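PDB 3B4U: dihydrodipicolinate synthase from Agrobacterium tumefaciens str., which catalyses the condensation of pyruvate with aspartate semialdehyde, through a covalent Schiff-base intermediate, in the lysine branch of amino acid biosynthesis. Local coordinates for the interface of chains A and B. Residues are numbered along the deposited sequence; one frame, centred on the assembly and turned at random. Chains: chain A/B, Dihydrodipicolinate synthase.

Contact 1: the interface of chains A and B. Residues chain A 46, 80, 139, 141, 145; chain B 109.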
# COMPACT_ATOMS: atom_id res chain seq x y z
N THR A 46 -10.65 -1.90 -6.36
CA THR A 46 -9.76 -1.11 -7.21
C THR A 46 -10.54 -0.08 -8.03
O THR A 46 -10.16 1.09 -8.09
CB THR A 46 -8.94 -2.04 -8.12
OG1 THR A 46 -8.20 -2.95 -7.28
CG2 THR A 46 -8.00 -1.28 -9.02
N LEU A 80 -7.79 -3.41 1.41
CA LEU A 80 -6.62 -3.19 0.55
C LEU A 80 -5.49 -2.58 1.37
O LEU A 80 -4.80 -1.67 0.92
CB LEU A 80 -6.96 -2.25 -0.62
CG LEU A 80 -8.17 -2.57 -1.50
CD1 LEU A 80 -8.38 -1.48 -2.55
CD2 LEU A 80 -8.10 -3.96 -2.15
N TYR A 139 -7.79 -11.59 -3.20
CA TYR A 139 -7.74 -10.76 -4.38
C TYR A 139 -6.39 -10.87 -5.09
O TYR A 139 -5.38 -10.40 -4.57
CB TYR A 139 -8.04 -9.33 -3.97
CG TYR A 139 -8.38 -8.32 -5.03
CD1 TYR A 139 -8.63 -8.65 -6.37
CD2 TYR A 139 -8.49 -6.99 -4.68
CE1 TYR A 139 -8.96 -7.67 -7.31
CE2 TYR A 139 -8.85 -6.01 -5.62
CZ TYR A 139 -9.07 -6.37 -6.92
OH TYR A 139 -9.42 -5.38 -7.82
N ILE A 141 -4.51 -9.52 -7.99
CA ILE A 141 -4.45 -8.45 -8.99
C ILE A 141 -3.01 -7.96 -9.09
O ILE A 141 -2.65 -6.83 -8.74
CB ILE A 141 -5.49 -7.34 -8.69
CG1 ILE A 141 -5.53 -6.35 -9.86
CG2 ILE A 141 -5.29 -6.68 -7.32
CD1 ILE A 141 -6.66 -5.34 -9.76
N THR A 145 -1.07 -4.78 -7.30
CA THR A 145 -0.38 -5.01 -6.04
C THR A 145 1.05 -5.49 -6.19
O THR A 145 1.81 -5.42 -5.24
CB THR A 145 -1.10 -6.07 -5.18
OG1 THR A 145 -1.15 -7.26 -5.96
CG2 THR A 145 -2.48 -5.63 -4.78
N TYR B 109 -0.51 2.04 -3.88
CA TYR B 109 -1.40 1.01 -4.42
C TYR B 109 -1.51 1.15 -5.94
O TYR B 109 -1.03 0.30 -6.69
CB TYR B 109 -2.75 1.06 -3.70
CG TYR B 109 -3.68 -0.08 -4.08
CD1 TYR B 109 -3.64 -1.32 -3.45
CD2 TYR B 109 -4.59 0.07 -5.11
CE1 TYR B 109 -4.52 -2.33 -3.82
CE2 TYR B 109 -5.45 -0.96 -5.48
CZ TYR B 109 -5.40 -2.14 -4.85
OH TYR B 109 -6.26 -3.18 -5.20
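The hydroxyl OG1 of A:Thr46 is gripped by two phenols, one from each chain. B:Tyr109 OH reaches it across the interface at 2.8 Å. A:Tyr139 OH meets A:Thr46 OG1 from within chain A, also at 2.8 Å. The two phenol oxygens subtend about 112° at OG1, close to tetrahedral. These residues form the catalytic triad of the family, usually read as a proton relay. The site is therefore built from both subunits. A:Thr46 belongs to the conserved GTTGEG loop. Its OG1 is anti to the carbonyl carbon (chi1 -57°) and lies in the plane of the B:Tyr109 ring, at its edge. B:Tyr109 comes in hydroxyl first, and the A:Thr46 side chain crosses it at about a right angle. CG of B:Tyr109 is anti to the backbone N and beside the carbonyl carbon (chi1 -173°), which points the phenol into chain A. Its ring passes between two aliphatic groups on opposite sides of its plane. A:Leu80 CD1 approaches CZ of B:Tyr109 at 3.8 Å from one side. On the other, A:Thr145 CG2 stands 4.0 Å from B:Tyr109 CE1, and the two side chains run the same way. The second phenol is packed too. A:Leu80 CD2 touches the in-plane edge of the A:Tyr139 ring. A:Ile141 CG2 sits over the centre of one face of that ring, 3.7 Å above its plane.

Contact 2: the interface of chains A and B. Residues chain A 82, 107, 110, 113, 117-118, 121; chain B 52, 268-269.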
# COMPACT_ATOMS: atom_id res chain seq x y z
N ASP A 82 -2.10 -2.99 4.45
CA ASP A 82 -0.82 -3.71 4.51
C ASP A 82 -0.51 -4.33 5.85
O ASP A 82 0.44 -5.11 5.95
CB ASP A 82 0.29 -2.79 4.03
CG ASP A 82 -0.05 -2.19 2.69
OD1 ASP A 82 -0.51 -2.95 1.81
OD2 ASP A 82 0.12 -0.96 2.53
N PRO A 107 -1.07 -7.77 1.38
CA PRO A 107 -0.37 -6.52 1.64
C PRO A 107 0.48 -6.19 0.42
O PRO A 107 1.00 -7.09 -0.26
CB PRO A 107 0.47 -6.86 2.86
CG PRO A 107 0.70 -8.37 2.78
CD PRO A 107 -0.60 -8.87 2.23
N PHE A 110 5.69 -4.06 0.78
CA PHE A 110 6.83 -4.90 0.49
C PHE A 110 6.62 -5.65 -0.83
O PHE A 110 5.52 -6.14 -1.14
CB PHE A 110 7.12 -5.88 1.63
CG PHE A 110 7.68 -5.26 2.89
CD1 PHE A 110 8.75 -4.39 2.84
CD2 PHE A 110 7.19 -5.60 4.15
CE1 PHE A 110 9.32 -3.87 4.02
CE2 PHE A 110 7.75 -5.09 5.29
CZ PHE A 110 8.80 -4.20 5.24
N VAL A 113 7.42 -10.80 -2.17
CA VAL A 113 7.21 -11.57 -0.95
C VAL A 113 6.89 -13.02 -1.32
O VAL A 113 6.40 -13.32 -2.40
CB VAL A 113 6.10 -10.95 -0.07
CG1 VAL A 113 6.59 -9.55 0.43
CG2 VAL A 113 4.75 -10.85 -0.78
N GLY A 117 5.28 -16.28 3.37
CA GLY A 117 4.97 -15.04 4.07
C GLY A 117 3.51 -14.63 3.89
O GLY A 117 2.87 -14.15 4.81
N LEU A 118 2.99 -14.84 2.69
CA LEU A 118 1.59 -14.54 2.42
C LEU A 118 0.67 -15.47 3.20
O LEU A 118 -0.32 -15.03 3.76
CB LEU A 118 1.27 -14.62 0.94
CG LEU A 118 1.94 -13.52 0.12
CD1 LEU A 118 1.81 -13.82 -1.36
CD2 LEU A 118 1.35 -12.13 0.46
N TRP A 121 0.54 -14.25 6.64
CA TRP A 121 -0.17 -12.98 6.76
C TRP A 121 -1.68 -13.24 6.81
O TRP A 121 -2.39 -12.77 7.71
CB TRP A 121 0.17 -12.05 5.61
CG TRP A 121 -0.37 -10.68 5.77
CD1 TRP A 121 0.24 -9.64 6.41
CD2 TRP A 121 -1.62 -10.16 5.27
NE1 TRP A 121 -0.54 -8.51 6.34
CE2 TRP A 121 -1.68 -8.81 5.66
CE3 TRP A 121 -2.66 -10.69 4.52
CZ2 TRP A 121 -2.74 -8.00 5.30
CZ3 TRP A 121 -3.70 -9.88 4.16
CH2 TRP A 121 -3.74 -8.55 4.54
N SER B 52 3.57 -2.92 8.15
CA SER B 52 3.00 -4.04 8.87
C SER B 52 2.52 -3.68 10.28
O SER B 52 2.00 -4.56 10.96
CB SER B 52 4.05 -5.15 8.97
OG SER B 52 4.53 -5.46 7.67
N ALA B 268 4.89 -11.19 9.06
CA ALA B 268 4.40 -11.50 7.73
C ALA B 268 4.00 -10.18 7.06
O ALA B 268 3.47 -9.30 7.71
CB ALA B 268 3.19 -12.44 7.85
N PRO B 269 4.23 -10.04 5.75
CA PRO B 269 4.62 -11.07 4.80
C PRO B 269 6.12 -11.34 4.63
O PRO B 269 6.50 -12.12 3.75
CB PRO B 269 4.05 -10.51 3.51
CG PRO B 269 4.28 -9.04 3.68
CD PRO B 269 3.95 -8.76 5.08
O HOH W 1 3.06 -5.43 5.18
O HOH W 2 1.67 -7.15 7.70
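B:Pro269 pushes its ring into a pocket of chain A lined by A:Pro107, A:Val113, A:Gly117 and A:Trp121. CB, the first side-chain carbon, lies 4.0 Å from both A:Pro107 CG and the carbonyl O of A:Gly117. CG comes next and wedges between A:Pro107 CG and A:Val113 CG1, 4.0 Å from the latter. CD closes the ring toward the indole and is 4.0 Å from A:Trp121 CD1. The two proline rings lie antiparallel as they pass. A cis peptide precedes B:Pro269 and turns the chain here. Just before it, the methyl CB of B:Ala268 rests against the backbone of A:Trp121, 3.6 Å from its CA. The indole of A:Trp121 has CG anti to the backbone N (chi1 -172°), which turns its face to A:Pro107. A:Pro107 CD covers the centre of that face, and B:Ala268 O lies in plane at the indole edge. Polar links run through water. Water 2 joins B:Ala268 O, at 2.8 Å, to the carbonyl O of A:Asp82. Water 1, 2.9 Å from the hydroxyl OG of B:Ser52, bridges it to the same A:Asp82 O. In the fold, chain A offers the first turns of helix 115-129, the loop between strand 101-104 and that helix, and the A:Asp82 loop between strand 75-79 and helix 84-96. Chain B answers with the loop between 3-10 helix 261-264 and helix 275-289, and with the end of 3-10 helix 50-52.

Contact 3: the interface of chains A and B. Residues chain A 108, 111, 143-144, 146; chain B 108-109, 111, 144, 146.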
# COMPACT_ATOMS: atom_id res chain seq x y z
N SER A 108 0.65 -4.90 0.15
CA SER A 108 1.15 -4.41 -1.13
C SER A 108 2.21 -3.32 -1.00
O SER A 108 2.42 -2.55 -1.95
CB SER A 108 -0.04 -3.96 -2.01
OG SER A 108 -0.71 -2.85 -1.45
N LYS A 111 7.70 -5.77 -1.59
CA LYS A 111 7.69 -6.40 -2.91
C LYS A 111 8.38 -7.75 -2.84
O LYS A 111 9.16 -8.02 -1.96
CB LYS A 111 8.44 -5.49 -3.92
CG LYS A 111 7.79 -4.11 -4.11
CD LYS A 111 6.52 -4.23 -4.88
CE LYS A 111 5.72 -2.94 -4.98
NZ LYS A 111 5.09 -2.47 -3.68
N SER A 143 -1.10 -6.91 -11.41
CA SER A 143 -0.79 -5.69 -12.15
C SER A 143 -0.90 -4.43 -11.30
O SER A 143 -0.41 -3.37 -11.72
CB SER A 143 -1.71 -5.51 -13.37
OG SER A 143 -3.06 -5.40 -12.99
N VAL A 144 -1.57 -4.51 -10.16
CA VAL A 144 -1.70 -3.39 -9.24
C VAL A 144 -0.88 -3.64 -7.98
O VAL A 144 -0.07 -2.82 -7.59
CB VAL A 144 -3.17 -3.13 -8.92
CG1 VAL A 144 -3.27 -2.00 -7.91
CG2 VAL A 144 -3.95 -2.80 -10.19
N MET A 146 1.38 -6.08 -7.35
CA MET A 146 2.68 -6.76 -7.53
C MET A 146 2.80 -7.96 -6.63
O MET A 146 3.91 -8.37 -6.32
CB MET A 146 3.89 -5.83 -7.27
CG MET A 146 4.00 -4.63 -8.21
SD MET A 146 4.15 -5.03 -10.04
CE MET A 146 2.94 -3.84 -10.66
N SER B 108 0.89 4.07 -2.63
CA SER B 108 1.64 2.97 -3.22
C SER B 108 0.77 1.79 -3.64
O SER B 108 1.26 0.66 -3.76
CB SER B 108 2.77 2.53 -2.26
OG SER B 108 2.29 2.00 -1.04
N TYR B 109 -0.51 2.04 -3.88
CA TYR B 109 -1.40 1.01 -4.42
C TYR B 109 -1.51 1.15 -5.94
O TYR B 109 -1.03 0.30 -6.69
CB TYR B 109 -2.75 1.06 -3.70
CG TYR B 109 -3.68 -0.08 -4.08
CD1 TYR B 109 -3.64 -1.32 -3.45
CD2 TYR B 109 -4.59 0.07 -5.11
CE1 TYR B 109 -4.52 -2.33 -3.82
CE2 TYR B 109 -5.45 -0.96 -5.48
CZ TYR B 109 -5.40 -2.14 -4.85
OH TYR B 109 -6.26 -3.18 -5.20
N LYS B 111 -0.47 2.18 -9.56
CA LYS B 111 0.82 2.18 -10.23
C LYS B 111 0.87 3.18 -11.38
O LYS B 111 -0.16 3.59 -11.89
CB LYS B 111 1.10 0.77 -10.77
CG LYS B 111 1.17 -0.30 -9.68
CD LYS B 111 2.45 -0.20 -8.90
CE LYS B 111 2.51 -1.14 -7.67
NZ LYS B 111 1.57 -0.74 -6.57
N VAL B 144 10.59 0.12 -3.72
CA VAL B 144 9.58 -0.44 -2.84
C VAL B 144 8.20 0.06 -3.27
O VAL B 144 7.28 -0.73 -3.51
CB VAL B 144 9.87 -0.12 -1.38
CG1 VAL B 144 8.74 -0.64 -0.48
CG2 VAL B 144 11.21 -0.70 -0.94
N MET B 146 7.32 1.78 -6.06
CA MET B 146 7.18 1.97 -7.50
C MET B 146 6.60 3.34 -7.83
O MET B 146 5.96 3.51 -8.85
CB MET B 146 6.41 0.81 -8.14
CG MET B 146 7.14 -0.53 -7.98
SD MET B 146 6.25 -1.99 -8.74
CE MET B 146 7.57 -3.23 -8.64
O HOH W 3 3.74 -0.16 -4.43
O HOH W 4 2.11 -2.70 -4.63
O HOH W 5 0.25 -0.21 -0.54
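A:Val144 lays its CG1 methyl over one face of the B:Tyr109 ring, 3.4 Å above the plane and shifted toward the rim. The two side chains meet at a slant. This CH-pi contact falls on the same ring face as A:Thr145. The two lysines reach across the two-fold axis in equivalent roles. Each lysine side chain bends at chi2 and chi4, bringing the amino group NZ to the partner's helix 142-145. A:Lys111 NZ bonds B:Val144 O at 2.8 Å, with a C=O...N angle of 172°. B:Lys111 NZ meets A:Val144 O in the same end-on way. B:Lys111 NZ also donates to B:Tyr109 O at 2.8 Å, from above that carbonyl's plane. A:Lys111 NZ and B:Lys111 NZ are 4.9 Å apart. Waters 3 and 4 each bridge them, probably easing the like charges. The methionines break the symmetry. A:Met146 bends at CG (chi2 -59°), whereas B:Met146 is extended (chi2 180°). They cross with A:Met146 CG 3.5 Å from B:Met146 SD. Water 5 ties the two serine hydroxyls, 3.0 Å from A:Ser108 OG and 3.1 Å from B:Ser108 OG.

Contacts 1 and 3 share B:Tyr109, and their C-alpha centres are about 8 Å apart. Contact 2 lies about 13 Å from either. Contact 3 lies near the two-fold axis, where like residues meet; all three contacts recur with the chains exchanged. The 107-113 segment supplies residues to all three, and the turn at helix 142-145 serves contacts 1 and 3. Packing in contact 3 may thus help to position the tyrosine that completes the partner's active site in contact 1. Contact 2 and its twin add a largely apolar grip away from the centre. This pairing matches the tight dimer typical of the family.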